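Local coordinates for protein CsuE (Acinetobacter baumannii, PDB 6FJY) that forms the adhesive tip subunit of archaic chaperone-usher Csu pili, probably mediating the surface attachment that starts biofilm formation, and is held before assembly by the chaperone CsuC, at residues Phe59-Thr64 against Gly119-Asp124; Asn69-Asp74 against Arg109-Gln114; Trp131-Pro136 against Phe147-Phe152; Ser10-Pro15 against Leu173-Leu178. All coordinates share one frame; numbering follows the deposited sequence.

Contact 1: residues Phe59-Thr64 against Gly119-Asp124; sequences FTNAQT and GVYQAD
The ring of Phe-59 takes the methyl of Ala-123 over one face, CB standing 3.6 Å from the ring centroid, and meets the carbonyl O of Tyr-121 at its edge, in plane. The ring of Tyr-121 repeats the scheme two residues along, on the same face of the sheet: Asn-61 CB lies over the ring, 3.7 Å from the centroid, while the carbonyl oxygens of Phe-59 and Gly-119 sit at the edge. With CG anti to its backbone N (chi1 -165°), Asn-61 swings its amide across the ring obliquely, planes 55° apart, and ND2 makes a weak bond to Tyr-121 OH at 3.3 Å; that hydroxyl also bonds Ser-117 O. On the other side of the strands Thr-60 holds OG1 between its N and carbonyl carbon, within 2.7 Å of Asp-124 OD1 and 3.0 Å of Gln-122 O, so its single proton may serve either acceptor. Between the faces, Thr-60 and Gln-122 exchange backbone bonds, N to O, at 2.7 Å each way, both donors standing above the carbonyl planes. Phe-59 and Tyr-121 continue inward onto Ile-175 and Val-177 of strand 167-184. This is an antiparallel strand pairing of an Ig-like beta sandwich, with aromatic rings on the face turned to the core.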
loop_
_atom_site.group_PDB
_atom_site.type_symbol
_atom_site.label_atom_id
_atom_site.label_comp_id
_atom_site.label_asym_id
_atom_site.label_seq_id
_atom_site.Cartn_x
_atom_site.Cartn_y
_atom_site.Cartn_z
ATOM N N PHE D 59 13.869 8.210 -12.000
ATOM C CA PHE D 59 13.066 8.777 -10.925
ATOM C C PHE D 59 13.858 8.694 -9.628
ATOM O O PHE D 59 14.459 7.658 -9.329
ATOM C CB PHE D 59 11.739 8.024 -10.758
ATOM C CG PHE D 59 10.801 8.152 -11.927
ATOM C CD1 PHE D 59 11.170 7.713 -13.189
ATOM C CD2 PHE D 59 9.536 8.682 -11.754
ATOM C CE1 PHE D 59 10.306 7.828 -14.256
ATOM C CE2 PHE D 59 8.666 8.794 -12.818
ATOM C CZ PHE D 59 9.051 8.365 -14.067
ATOM N N THR D 60 13.839 9.768 -8.846
ATOM C CA THR D 60 14.689 9.879 -7.667
ATOM C C THR D 60 13.879 9.982 -6.387
ATOM O O THR D 60 12.868 10.693 -6.329
ATOM C CB THR D 60 15.594 11.099 -7.760
ATOM O OG1 THR D 60 14.850 12.196 -8.296
ATOM C CG2 THR D 60 16.779 10.809 -8.645
ATOM N N ASN D 61 14.353 9.286 -5.355
ATOM C CA ASN D 61 13.885 9.494 -3.992
ATOM C C ASN D 61 14.618 10.698 -3.419
ATOM O O ASN D 61 15.852 10.704 -3.355
ATOM C CB ASN D 61 14.141 8.249 -3.146
ATOM C CG ASN D 61 13.363 8.250 -1.842
ATOM O OD1 ASN D 61 12.908 9.292 -1.372
ATOM N ND2 ASN D 61 13.213 7.067 -1.245
ATOM N N ALA D 62 13.868 11.719 -3.006
ATOM C CA ALA D 62 14.512 12.953 -2.567
ATOM C C ALA D 62 15.317 12.782 -1.286
ATOM O O ALA D 62 16.099 13.675 -0.943
ATOM C CB ALA D 62 13.470 14.058 -2.377
ATOM N N GLN D 63 15.159 11.661 -0.583
ATOM C CA GLN D 63 15.824 11.442 0.697
ATOM C C GLN D 63 17.044 10.538 0.558
ATOM O O GLN D 63 18.152 10.912 0.950
ATOM C CB GLN D 63 14.830 10.843 1.699
ATOM C CG GLN D 63 13.394 11.274 1.473
ATOM C CD GLN D 63 13.164 12.735 1.797
ATOM O OE1 GLN D 63 12.697 13.505 0.956
ATOM N NE2 GLN D 63 13.483 13.123 3.027
ATOM N N THR D 64 16.856 9.345 0.004
ATOM C CA THR D 64 17.930 8.366 -0.020
ATOM C C THR D 64 18.886 8.559 -1.182
ATOM O O THR D 64 19.993 8.009 -1.155
ATOM C CB THR D 64 17.346 6.958 -0.080
ATOM O OG1 THR D 64 16.621 6.799 -1.306
ATOM C CG2 THR D 64 16.406 6.738 1.080
ATOM N N GLY D 119 9.100 4.905 -0.535
ATOM C CA GLY D 119 9.201 6.347 -0.570
ATOM C C GLY D 119 8.672 6.860 -1.891
ATOM O O GLY D 119 8.217 6.100 -2.743
ATOM N N VAL D 120 8.737 8.177 -2.044
ATOM C CA VAL D 120 8.313 8.809 -3.287
ATOM C C VAL D 120 9.522 8.968 -4.196
ATOM O O VAL D 120 10.638 9.249 -3.741
ATOM C CB VAL D 120 7.619 10.155 -3.025
ATOM C CG1 VAL D 120 8.595 11.159 -2.425
ATOM C CG2 VAL D 120 7.022 10.682 -4.309
ATOM N N TYR D 121 9.304 8.749 -5.489
ATOM C CA TYR D 121 10.371 8.735 -6.478
ATOM C C TYR D 121 9.948 9.631 -7.631
ATOM O O TYR D 121 9.065 9.268 -8.415
ATOM C CB TYR D 121 10.664 7.305 -6.935
ATOM C CG TYR D 121 11.404 6.490 -5.890
ATOM C CD1 TYR D 121 10.762 6.042 -4.744
ATOM C CD2 TYR D 121 12.743 6.175 -6.050
ATOM C CE1 TYR D 121 11.435 5.310 -3.782
ATOM C CE2 TYR D 121 13.423 5.438 -5.095
ATOM C CZ TYR D 121 12.762 5.009 -3.960
ATOM O OH TYR D 121 13.439 4.274 -3.008
ATOM N N GLN D 122 10.570 10.806 -7.723
ATOM C CA GLN D 122 10.162 11.846 -8.657
ATOM C C GLN D 122 11.041 11.794 -9.897
ATOM O O GLN D 122 12.269 11.752 -9.787
ATOM C CB GLN D 122 10.261 13.224 -8.007
ATOM C CG GLN D 122 9.606 14.330 -8.813
ATOM C CD GLN D 122 8.098 14.186 -8.860
ATOM O OE1 GLN D 122 7.461 14.496 -9.867
ATOM N NE2 GLN D 122 7.515 13.716 -7.760
ATOM N N ALA D 123 10.414 11.791 -11.071
ATOM C CA ALA D 123 11.175 11.833 -12.310
ATOM C C ALA D 123 12.080 13.060 -12.314
ATOM O O ALA D 123 11.743 14.107 -11.759
ATOM C CB ALA D 123 10.238 11.851 -13.520
ATOM N N ASP D 124 13.259 12.907 -12.906
ATOM C CA ASP D 124 14.278 13.940 -12.794
ATOM C C ASP D 124 13.994 15.115 -13.716
ATOM O O ASP D 124 14.426 16.236 -13.436
ATOM C CB ASP D 124 15.654 13.337 -13.077
ATOM C CG ASP D 124 16.070 12.343 -12.015
ATOM O OD1 ASP D 124 15.636 12.513 -10.861
ATOM O OD2 ASP D 124 16.816 11.396 -12.330
#

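Contact 2: residues Asn69-Asp74 against Arg109-Gln114; sequences NAIILD and RLPAGQ
The two segments run antiparallel, joined at the hydrogen-bonded pair Ile-71 and Arg-109: Arg-109 N gives a sound bond to Ile-71 O at 2.7 Å, in the carbonyl plane, while the return bond from Ile-71 N to Arg-109 O is bent and weak. Beyond this pair the chain after Leu-110 leaves the strand, and a side chain takes over the backbone's role. Gln-114, extended beyond CG, lays its amide against the backbone N and O of Asn-69, where OE1 accepts Asn-69 N at 3.0 Å on a lone pair and NE2 gives a nearly straight bond to Asn-69 O at 2.7 Å. The second N-H of NE2 reaches back to Pro-111 O at 3.1 Å, so three bonds fix the amide's rotation and tie the loop 111-114 to the strand edge. Pro-111 CD also sits close to Asn-69 O, and its CG meets the tip of Ile-71, CD1. Arg-109, CG anti to its N (chi1 -175°), runs side by side with Ile-71 and then bends at chi3 (-68°), bringing one face of the guanidinium over Leu-73; CD2 of that leucine lies 3.2 Å from Arg-109 NH2. On the reverse face, Ala-70 CB packs on Leu-110 CD2 at 3.6 Å. Ala-70 continues there onto Phe-59 of strand 58-61 and Ile-108 of strand 103-110. In this Ig-like beta sandwich, strand 67-73 is thus flanked by strands 58-61 and 103-110, and strand 24-31 follows beyond 103-110, where Leu-110 bonds Glu-24 through the backbone.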
loop_
_atom_site.group_PDB
_atom_site.type_symbol
_atom_site.label_atom_id
_atom_site.label_comp_id
_atom_site.label_asym_id
_atom_site.label_seq_id
_atom_site.Cartn_x
_atom_site.Cartn_y
_atom_site.Cartn_z
ATOM N N ASN D 69 14.514 3.227 -12.407
ATOM C CA ASN D 69 14.631 3.401 -13.846
ATOM C C ASN D 69 13.359 2.885 -14.498
ATOM O O ASN D 69 12.993 1.722 -14.321
ATOM C CB ASN D 69 15.869 2.687 -14.385
ATOM C CG ASN D 69 17.153 3.343 -13.916
ATOM O OD1 ASN D 69 18.033 2.688 -13.359
ATOM N ND2 ASN D 69 17.255 4.656 -14.125
ATOM N N ALA D 70 12.685 3.754 -15.230
ATOM C CA ALA D 70 11.437 3.428 -15.888
ATOM C C ALA D 70 11.628 3.453 -17.397
ATOM O O ALA D 70 12.707 3.751 -17.918
ATOM C CB ALA D 70 10.331 4.397 -15.463
ATOM N N ILE D 71 10.554 3.121 -18.100
ATOM C CA ILE D 71 10.525 3.133 -19.554
ATOM C C ILE D 71 9.188 3.727 -19.946
ATOM O O ILE D 71 8.139 3.201 -19.553
ATOM C CB ILE D 71 10.679 1.727 -20.160
ATOM C CG1 ILE D 71 12.015 1.104 -19.761
ATOM C CG2 ILE D 71 10.529 1.777 -21.665
ATOM C CD1 ILE D 71 12.156 -0.323 -20.210
ATOM N N ILE D 72 9.212 4.823 -20.696
ATOM C CA ILE D 72 7.975 5.476 -21.099
ATOM C C ILE D 72 7.603 5.001 -22.495
ATOM O O ILE D 72 8.446 4.967 -23.397
ATOM C CB ILE D 72 8.106 7.004 -21.045
ATOM C CG1 ILE D 72 8.779 7.426 -19.741
ATOM C CG2 ILE D 72 6.736 7.630 -21.113
ATOM C CD1 ILE D 72 8.109 6.855 -18.517
ATOM N N LEU D 73 6.339 4.618 -22.665
ATOM C CA LEU D 73 5.839 4.112 -23.931
ATOM C C LEU D 73 4.589 4.877 -24.335
ATOM O O LEU D 73 3.803 5.304 -23.487
ATOM C CB LEU D 73 5.526 2.606 -23.851
ATOM C CG LEU D 73 6.642 1.616 -23.491
ATOM C CD1 LEU D 73 6.659 1.318 -22.005
ATOM C CD2 LEU D 73 6.478 0.332 -24.292
ATOM N N ASP D 74 4.410 5.031 -25.651
ATOM C CA ASP D 74 3.306 5.792 -26.220
ATOM C C ASP D 74 2.048 4.933 -26.295
ATOM O O ASP D 74 2.001 3.807 -25.800
ATOM C CB ASP D 74 3.682 6.333 -27.599
ATOM C CG ASP D 74 4.078 5.233 -28.575
ATOM O OD1 ASP D 74 3.890 4.046 -28.243
ATOM O OD2 ASP D 74 4.588 5.556 -29.673
ATOM N N ARG D 109 6.791 1.774 -17.716
ATOM C CA ARG D 109 7.287 0.418 -17.530
ATOM C C ARG D 109 8.440 0.469 -16.534
ATOM O O ARG D 109 9.477 1.079 -16.811
ATOM C CB ARG D 109 7.745 -0.184 -18.863
ATOM C CG ARG D 109 8.159 -1.649 -18.776
ATOM C CD ARG D 109 8.543 -2.220 -20.135
ATOM N NE ARG D 109 7.403 -2.325 -21.044
ATOM C CZ ARG D 109 7.508 -2.607 -22.342
ATOM N NH1 ARG D 109 8.701 -2.818 -22.889
ATOM N NH2 ARG D 109 6.419 -2.684 -23.092
ATOM N N LEU D 110 8.255 -0.164 -15.379
ATOM C CA LEU D 110 9.346 -0.383 -14.445
ATOM C C LEU D 110 9.947 -1.759 -14.697
ATOM O O LEU D 110 9.263 -2.770 -14.471
ATOM C CB LEU D 110 8.851 -0.272 -13.018
ATOM C CG LEU D 110 8.389 1.134 -12.652
ATOM C CD1 LEU D 110 7.866 1.194 -11.233
ATOM C CD2 LEU D 110 9.530 2.096 -12.830
ATOM N N PRO D 111 11.183 -1.852 -15.184
ATOM C CA PRO D 111 11.814 -3.165 -15.355
ATOM C C PRO D 111 11.917 -3.929 -14.044
ATOM O O PRO D 111 12.225 -3.360 -12.995
ATOM C CB PRO D 111 13.201 -2.818 -15.902
ATOM C CG PRO D 111 13.005 -1.510 -16.593
ATOM C CD PRO D 111 11.964 -0.776 -15.813
ATOM N N ALA D 112 11.684 -5.240 -14.123
ATOM C CA ALA D 112 11.827 -6.111 -12.967
ATOM C C ALA D 112 13.281 -6.173 -12.517
ATOM O O ALA D 112 14.207 -5.828 -13.258
ATOM C CB ALA D 112 11.320 -7.524 -13.274
ATOM N N GLY D 113 13.474 -6.635 -11.286
ATOM C CA GLY D 113 14.802 -6.747 -10.719
ATOM C C GLY D 113 15.332 -5.486 -10.082
ATOM O O GLY D 113 16.544 -5.382 -9.864
ATOM N N GLN D 114 14.467 -4.526 -9.776
ATOM C CA GLN D 114 14.852 -3.275 -9.133
ATOM C C GLN D 114 14.406 -3.314 -7.678
ATOM O O GLN D 114 13.204 -3.378 -7.393
ATOM C CB GLN D 114 14.236 -2.075 -9.850
ATOM C CG GLN D 114 14.577 -1.968 -11.328
ATOM C CD GLN D 114 14.267 -0.580 -11.894
ATOM O OE1 GLN D 114 14.653 0.439 -11.315
ATOM N NE2 GLN D 114 13.555 -0.539 -13.017
#

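Contact 3: residues Trp131-Pro136 against Phe147-Phe152; sequences WFYSVP and FESPGF
Residues 131-136 and 147-152 run antiparallel as the two arms of a beta hairpin, with Val-135 and Phe-147 as a hydrogen-bonded pair and Ser-134 and Glu-148 as the non-hydrogen-bonded pair next to it. Val-135 N to Phe-147 O and Phe-147 N to Val-135 O both measure 2.7 Å and lie in the carbonyl planes. The second arm then leaves the strand: Ser-149 N still bonds Tyr-133 O, but the bond back from Tyr-133 N goes to the hydroxyl, Ser-149 OG, at 3.0 Å, before a type II turn from Ser-149 to Phe-152 with Gly-151 inside it.

Tyr-133 holds CG in the crowded position between N and the carbonyl carbon (chi1 57°), which folds its ring beneath the second arm. One face takes Ser-149 N and Ser-149 CB, the latter 3.8 Å from the centroid, and Phe-147 O comes to the edge near the ring plane. The turn in exchange brings Phe-152, CG anti to its N (chi1 -152°), over the first arm, so each arm is covered by a ring from the other. On the sandwich side Tyr-133, Val-135 and Phe-147 all reach Cys-2, which is disulfide-bonded to Cys-35 of strand 33-35. Ser-134 OG donates to Glu-148 OE2 at 3.1 Å, on the anti lone pair of the carboxylate, and is also hydrogen-bonded to Arg-154 NH1. Just behind that hydroxyl, Ser-134 CB sits over the face of the Phe-152 ring, 3.5 Å from its centroid.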
loop_
_atom_site.group_PDB
_atom_site.type_symbol
_atom_site.label_atom_id
_atom_site.label_comp_id
_atom_site.label_asym_id
_atom_site.label_seq_id
_atom_site.Cartn_x
_atom_site.Cartn_y
_atom_site.Cartn_z
ATOM N N TRP D 131 2.830 18.381 -29.648
ATOM C CA TRP D 131 1.835 17.638 -30.401
ATOM C C TRP D 131 1.436 18.411 -31.649
ATOM O O TRP D 131 1.273 19.634 -31.612
ATOM C CB TRP D 131 0.591 17.379 -29.552
ATOM C CG TRP D 131 0.888 16.821 -28.202
ATOM C CD1 TRP D 131 1.183 17.521 -27.075
ATOM C CD2 TRP D 131 0.912 15.441 -27.837
ATOM N NE1 TRP D 131 1.394 16.665 -26.027
ATOM C CE2 TRP D 131 1.229 15.377 -26.467
ATOM C CE3 TRP D 131 0.686 14.249 -28.535
ATOM C CZ2 TRP D 131 1.334 14.167 -25.783
ATOM C CZ3 TRP D 131 0.788 13.050 -27.850
ATOM C CH2 TRP D 131 1.113 13.018 -26.493
ATOM N N PHE D 132 1.277 17.679 -32.747
ATOM C CA PHE D 132 0.757 18.201 -34.005
ATOM C C PHE D 132 -0.408 17.292 -34.379
ATOM O O PHE D 132 -0.199 16.122 -34.715
ATOM C CB PHE D 132 1.833 18.203 -35.098
ATOM C CG PHE D 132 3.131 18.869 -34.695
ATOM C CD1 PHE D 132 4.051 18.214 -33.886
ATOM C CD2 PHE D 132 3.444 20.140 -35.158
ATOM C CE1 PHE D 132 5.253 18.823 -33.526
ATOM C CE2 PHE D 132 4.644 20.757 -34.812
ATOM C CZ PHE D 132 5.550 20.098 -33.996
ATOM N N TYR D 133 -1.635 17.808 -34.297
ATOM C CA TYR D 133 -2.807 16.958 -34.462
ATOM C C TYR D 133 -3.861 17.631 -35.331
ATOM O O TYR D 133 -3.951 18.860 -35.400
ATOM C CB TYR D 133 -3.432 16.578 -33.107
ATOM C CG TYR D 133 -3.832 17.755 -32.250
ATOM C CD1 TYR D 133 -5.104 18.317 -32.351
ATOM C CD2 TYR D 133 -2.945 18.303 -31.334
ATOM C CE1 TYR D 133 -5.473 19.389 -31.569
ATOM C CE2 TYR D 133 -3.308 19.383 -30.543
ATOM C CZ TYR D 133 -4.567 19.925 -30.668
ATOM O OH TYR D 133 -4.920 20.999 -29.883
ATOM N N SER D 134 -4.659 16.793 -35.996
ATOM C CA SER D 134 -5.884 17.214 -36.677
ATOM C C SER D 134 -6.879 16.065 -36.552
ATOM O O SER D 134 -6.812 15.090 -37.308
ATOM C CB SER D 134 -5.641 17.570 -38.133
ATOM O OG SER D 134 -6.855 17.960 -38.741
ATOM N N VAL D 135 -7.799 16.196 -35.609
ATOM C CA VAL D 135 -8.703 15.122 -35.209
ATOM C C VAL D 135 -10.097 15.446 -35.729
ATOM O O VAL D 135 -10.583 16.561 -35.506
ATOM C CB VAL D 135 -8.729 14.937 -33.682
ATOM C CG1 VAL D 135 -9.551 13.709 -33.318
ATOM C CG2 VAL D 135 -7.307 14.842 -33.145
ATOM N N PRO D 136 -10.766 14.514 -36.403
ATOM C CA PRO D 136 -12.140 14.764 -36.846
ATOM C C PRO D 136 -13.100 14.810 -35.668
ATOM O O PRO D 136 -12.948 14.089 -34.682
ATOM C CB PRO D 136 -12.438 13.574 -37.767
ATOM C CG PRO D 136 -11.499 12.503 -37.312
ATOM C CD PRO D 136 -10.266 13.194 -36.828
ATOM N N PHE D 147 -10.544 19.163 -34.858
ATOM C CA PHE D 147 -9.776 19.663 -33.725
ATOM C C PHE D 147 -8.302 19.659 -34.113
ATOM O O PHE D 147 -7.733 18.603 -34.420
ATOM C CB PHE D 147 -10.022 18.807 -32.483
ATOM C CG PHE D 147 -11.476 18.629 -32.133
ATOM C CD1 PHE D 147 -12.363 19.696 -32.196
ATOM C CD2 PHE D 147 -11.956 17.384 -31.739
ATOM C CE1 PHE D 147 -13.707 19.526 -31.871
ATOM C CE2 PHE D 147 -13.297 17.203 -31.407
ATOM C CZ PHE D 147 -14.178 18.278 -31.471
ATOM N N GLU D 148 -7.689 20.836 -34.124
ATOM C CA GLU D 148 -6.375 21.004 -34.715
ATOM C C GLU D 148 -5.473 21.827 -33.809
ATOM O O GLU D 148 -5.925 22.708 -33.074
ATOM C CB GLU D 148 -6.465 21.667 -36.098
ATOM C CG GLU D 148 -6.964 20.729 -37.177
ATOM C CD GLU D 148 -7.569 21.451 -38.358
ATOM O OE1 GLU D 148 -8.018 22.607 -38.194
ATOM O OE2 GLU D 148 -7.621 20.846 -39.449
ATOM N N SER D 149 -4.193 21.489 -33.857
ATOM C CA SER D 149 -3.125 22.287 -33.300
ATOM C C SER D 149 -2.838 23.444 -34.251
ATOM O O SER D 149 -3.219 23.396 -35.423
ATOM C CB SER D 149 -1.884 21.420 -33.094
ATOM O OG SER D 149 -1.457 20.846 -34.315
ATOM N N PRO D 150 -2.166 24.494 -33.775
ATOM C CA PRO D 150 -2.120 25.749 -34.545
ATOM C C PRO D 150 -1.323 25.618 -35.837
ATOM O O PRO D 150 -0.201 25.106 -35.849
ATOM C CB PRO D 150 -1.456 26.730 -33.577
ATOM C CG PRO D 150 -0.671 25.875 -32.656
ATOM C CD PRO D 150 -1.469 24.623 -32.481
ATOM N N GLY D 151 -1.914 26.106 -36.927
ATOM C CA GLY D 151 -1.273 26.096 -38.224
ATOM C C GLY D 151 -1.473 24.841 -39.040
ATOM O O GLY D 151 -0.836 24.703 -40.091
ATOM N N PHE D 152 -2.337 23.926 -38.602
ATOM C CA PHE D 152 -2.512 22.661 -39.299
ATOM C C PHE D 152 -3.308 22.853 -40.584
ATOM O O PHE D 152 -4.309 23.574 -40.611
ATOM C CB PHE D 152 -3.214 21.636 -38.404
ATOM C CG PHE D 152 -2.847 20.212 -38.727
ATOM C CD1 PHE D 152 -3.363 19.584 -39.847
ATOM C CD2 PHE D 152 -1.957 19.516 -37.927
ATOM C CE1 PHE D 152 -3.006 18.291 -40.161
ATOM C CE2 PHE D 152 -1.600 18.225 -38.234
ATOM C CZ PHE D 152 -2.128 17.609 -39.354
#

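Contact 4: residues Ser10-Pro15 against Leu173-Leu178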
loop_
_atom_site.group_PDB
_atom_site.type_symbol
_atom_site.label_atom_id
_atom_site.label_comp_id
_atom_site.label_asym_id
_atom_site.label_seq_id
_atom_site.Cartn_x
_atom_site.Cartn_y
_atom_site.Cartn_z
ATOM N N SER D 10 1.037 12.972 -12.693
ATOM C CA SER D 10 0.565 11.599 -12.788
ATOM C C SER D 10 1.416 10.750 -11.854
ATOM O O SER D 10 2.638 10.678 -12.019
ATOM C CB SER D 10 0.656 11.082 -14.224
ATOM O OG SER D 10 0.201 12.052 -15.157
ATOM N N SER D 11 0.780 10.126 -10.869
ATOM C CA SER D 11 1.472 9.238 -9.953
ATOM C C SER D 11 0.999 7.806 -10.155
ATOM O O SER D 11 -0.106 7.553 -10.644
ATOM C CB SER D 11 1.257 9.643 -8.497
ATOM O OG SER D 11 -0.095 9.476 -8.122
ATOM N N ILE D 12 1.869 6.869 -9.793
ATOM C CA ILE D 12 1.549 5.452 -9.763
ATOM C C ILE D 12 2.166 4.880 -8.495
ATOM O O ILE D 12 3.168 5.394 -7.987
ATOM C CB ILE D 12 2.057 4.706 -11.024
ATOM C CG1 ILE D 12 3.576 4.550 -10.988
ATOM C CG2 ILE D 12 1.647 5.441 -12.304
ATOM C CD1 ILE D 12 4.119 3.615 -12.043
ATOM N N SER D 13 1.562 3.801 -7.981
ATOM C CA SER D 13 2.007 3.195 -6.733
ATOM C C SER D 13 2.164 1.691 -6.906
ATOM O O SER D 13 1.319 1.040 -7.525
ATOM C CB SER D 13 1.032 3.499 -5.591
ATOM O OG SER D 13 1.064 4.876 -5.273
ATOM N N VAL D 14 3.254 1.150 -6.363
ATOM C CA VAL D 14 3.564 -0.273 -6.476
ATOM C C VAL D 14 4.203 -0.755 -5.177
ATOM O O VAL D 14 5.027 -0.041 -4.587
ATOM C CB VAL D 14 4.461 -0.556 -7.697
ATOM C CG1 VAL D 14 5.659 0.371 -7.731
ATOM C CG2 VAL D 14 4.919 -2.026 -7.718
ATOM N N PRO D 15 3.821 -1.934 -4.678
ATOM C CA PRO D 15 4.490 -2.486 -3.498
ATOM C C PRO D 15 5.912 -2.902 -3.826
ATOM O O PRO D 15 6.227 -3.287 -4.953
ATOM C CB PRO D 15 3.626 -3.698 -3.132
ATOM C CG PRO D 15 2.912 -4.040 -4.385
ATOM C CD PRO D 15 2.648 -2.730 -5.059
ATOM N N LEU D 173 5.772 13.285 -13.563
ATOM C CA LEU D 173 5.566 11.868 -13.323
ATOM C C LEU D 173 6.203 11.493 -11.993
ATOM O O LEU D 173 7.324 11.915 -11.687
ATOM C CB LEU D 173 6.162 11.021 -14.452
ATOM C CG LEU D 173 5.406 10.825 -15.770
ATOM C CD1 LEU D 173 4.841 12.125 -16.327
ATOM C CD2 LEU D 173 6.332 10.181 -16.788
ATOM N N SER D 174 5.479 10.703 -11.204
ATOM C CA SER D 174 5.946 10.277 -9.897
ATOM C C SER D 174 5.579 8.816 -9.680
ATOM O O SER D 174 4.572 8.324 -10.199
ATOM C CB SER D 174 5.353 11.146 -8.780
ATOM O OG SER D 174 5.925 10.815 -7.530
ATOM N N ILE D 175 6.420 8.128 -8.913
ATOM C CA ILE D 175 6.244 6.720 -8.582
ATOM C C ILE D 175 6.402 6.572 -7.075
ATOM O O ILE D 175 7.428 6.971 -6.512
ATOM C CB ILE D 175 7.260 5.822 -9.312
ATOM C CG1 ILE D 175 7.083 5.919 -10.822
ATOM C CG2 ILE D 175 7.155 4.364 -8.829
ATOM C CD1 ILE D 175 8.196 5.228 -11.600
ATOM N N THR D 176 5.391 6.004 -6.426
ATOM C CA THR D 176 5.400 5.803 -4.983
ATOM C C THR D 176 5.587 4.312 -4.700
ATOM O O THR D 176 4.701 3.501 -4.984
ATOM C CB THR D 176 4.116 6.327 -4.343
ATOM O OG1 THR D 176 4.000 7.737 -4.578
ATOM C CG2 THR D 176 4.135 6.073 -2.850
ATOM N N VAL D 177 6.737 3.971 -4.139
ATOM C CA VAL D 177 7.058 2.617 -3.724
ATOM C C VAL D 177 6.532 2.424 -2.312
ATOM O O VAL D 177 6.863 3.202 -1.408
ATOM C CB VAL D 177 8.574 2.381 -3.789
ATOM C CG1 VAL D 177 8.906 0.939 -3.528
ATOM C CG2 VAL D 177 9.119 2.840 -5.146
ATOM N N LEU D 178 5.699 1.371 -2.115
ATOM C CA LEU D 178 4.993 1.143 -0.868
ATOM C C LEU D 178 5.691 0.086 -0.030
ATOM O O LEU D 178 6.287 -0.847 -0.569
ATOM C CB LEU D 178 3.556 0.696 -1.132
ATOM C CG LEU D 178 2.675 1.747 -1.809
ATOM C CD1 LEU D 178 1.313 1.174 -2.124
ATOM C CD2 LEU D 178 2.549 2.950 -0.917
#
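Five backbone hydrogen bonds carry this parallel pairing, passing back and forth between residues 10-15 and 173-178. Thr-176 N to Ile-12 O, 2.8 Å, is the shortest and straightest, and lies nearly along the C=O axis; Val-14 N approaches Thr-176 O in the same way at 3.1 Å. At the ends, Ser-174 N bonds Ser-10 O and Leu-178 N bonds Val-14 O. CA-H groups also point at these carbonyl oxygens: Ser-13 CA stands 3.2 Å from Thr-176 O.

The aliphatic contacts between Ile-12, Val-14 and Ile-175 lie on one face. Ile-12 and Ile-175 run side by side and meet CG1 to CG1 at 3.8 Å, although Ile-12 keeps CG1 in the crowded position (chi1 73°) and Ile-175 has it anti to the carbonyl carbon. Val-14 CG1 just reaches Ile-175 CG2. On the other face Ser-13 OG rests against Thr-176 CB at 3.5 Å, and Leu-178 CD1 comes up to Ser-13 CB. There Pro-15 and Leu-178 both pack on Trp-6 of the CsuC chain.

With side-chain contacts so light, the pairing rests chiefly on main-chain bonds; one face is greasy and turned to the core of the Ig-like beta sandwich, the other largely hydroxylated.

In the fold
From the N terminus, strand 9-15 is the first of those in these contacts: contact 4 pairs it in parallel with strand 167-184, enclosing 157 residues that hold the other three contacts. Within it, contact 1 closes strand 58-61 onto strand 119-136, and contact 2 is nested inside that loop, joining 67-73 to 103-110. Contact 3 follows in series, further along the same long strand 119-136, about 35 Å from contact 1 between centres. Contacts 1 and 4 sit on neighbouring strands, Tyr-121 N lying 2.8 Å from Ile-175 O, while Leu-110 of contact 2 packs across onto Ile-175. Contacts 1, 2 and 4 thus enclose one sandwich core, while contact 3 lies apart, toward the far end of strand 119-136.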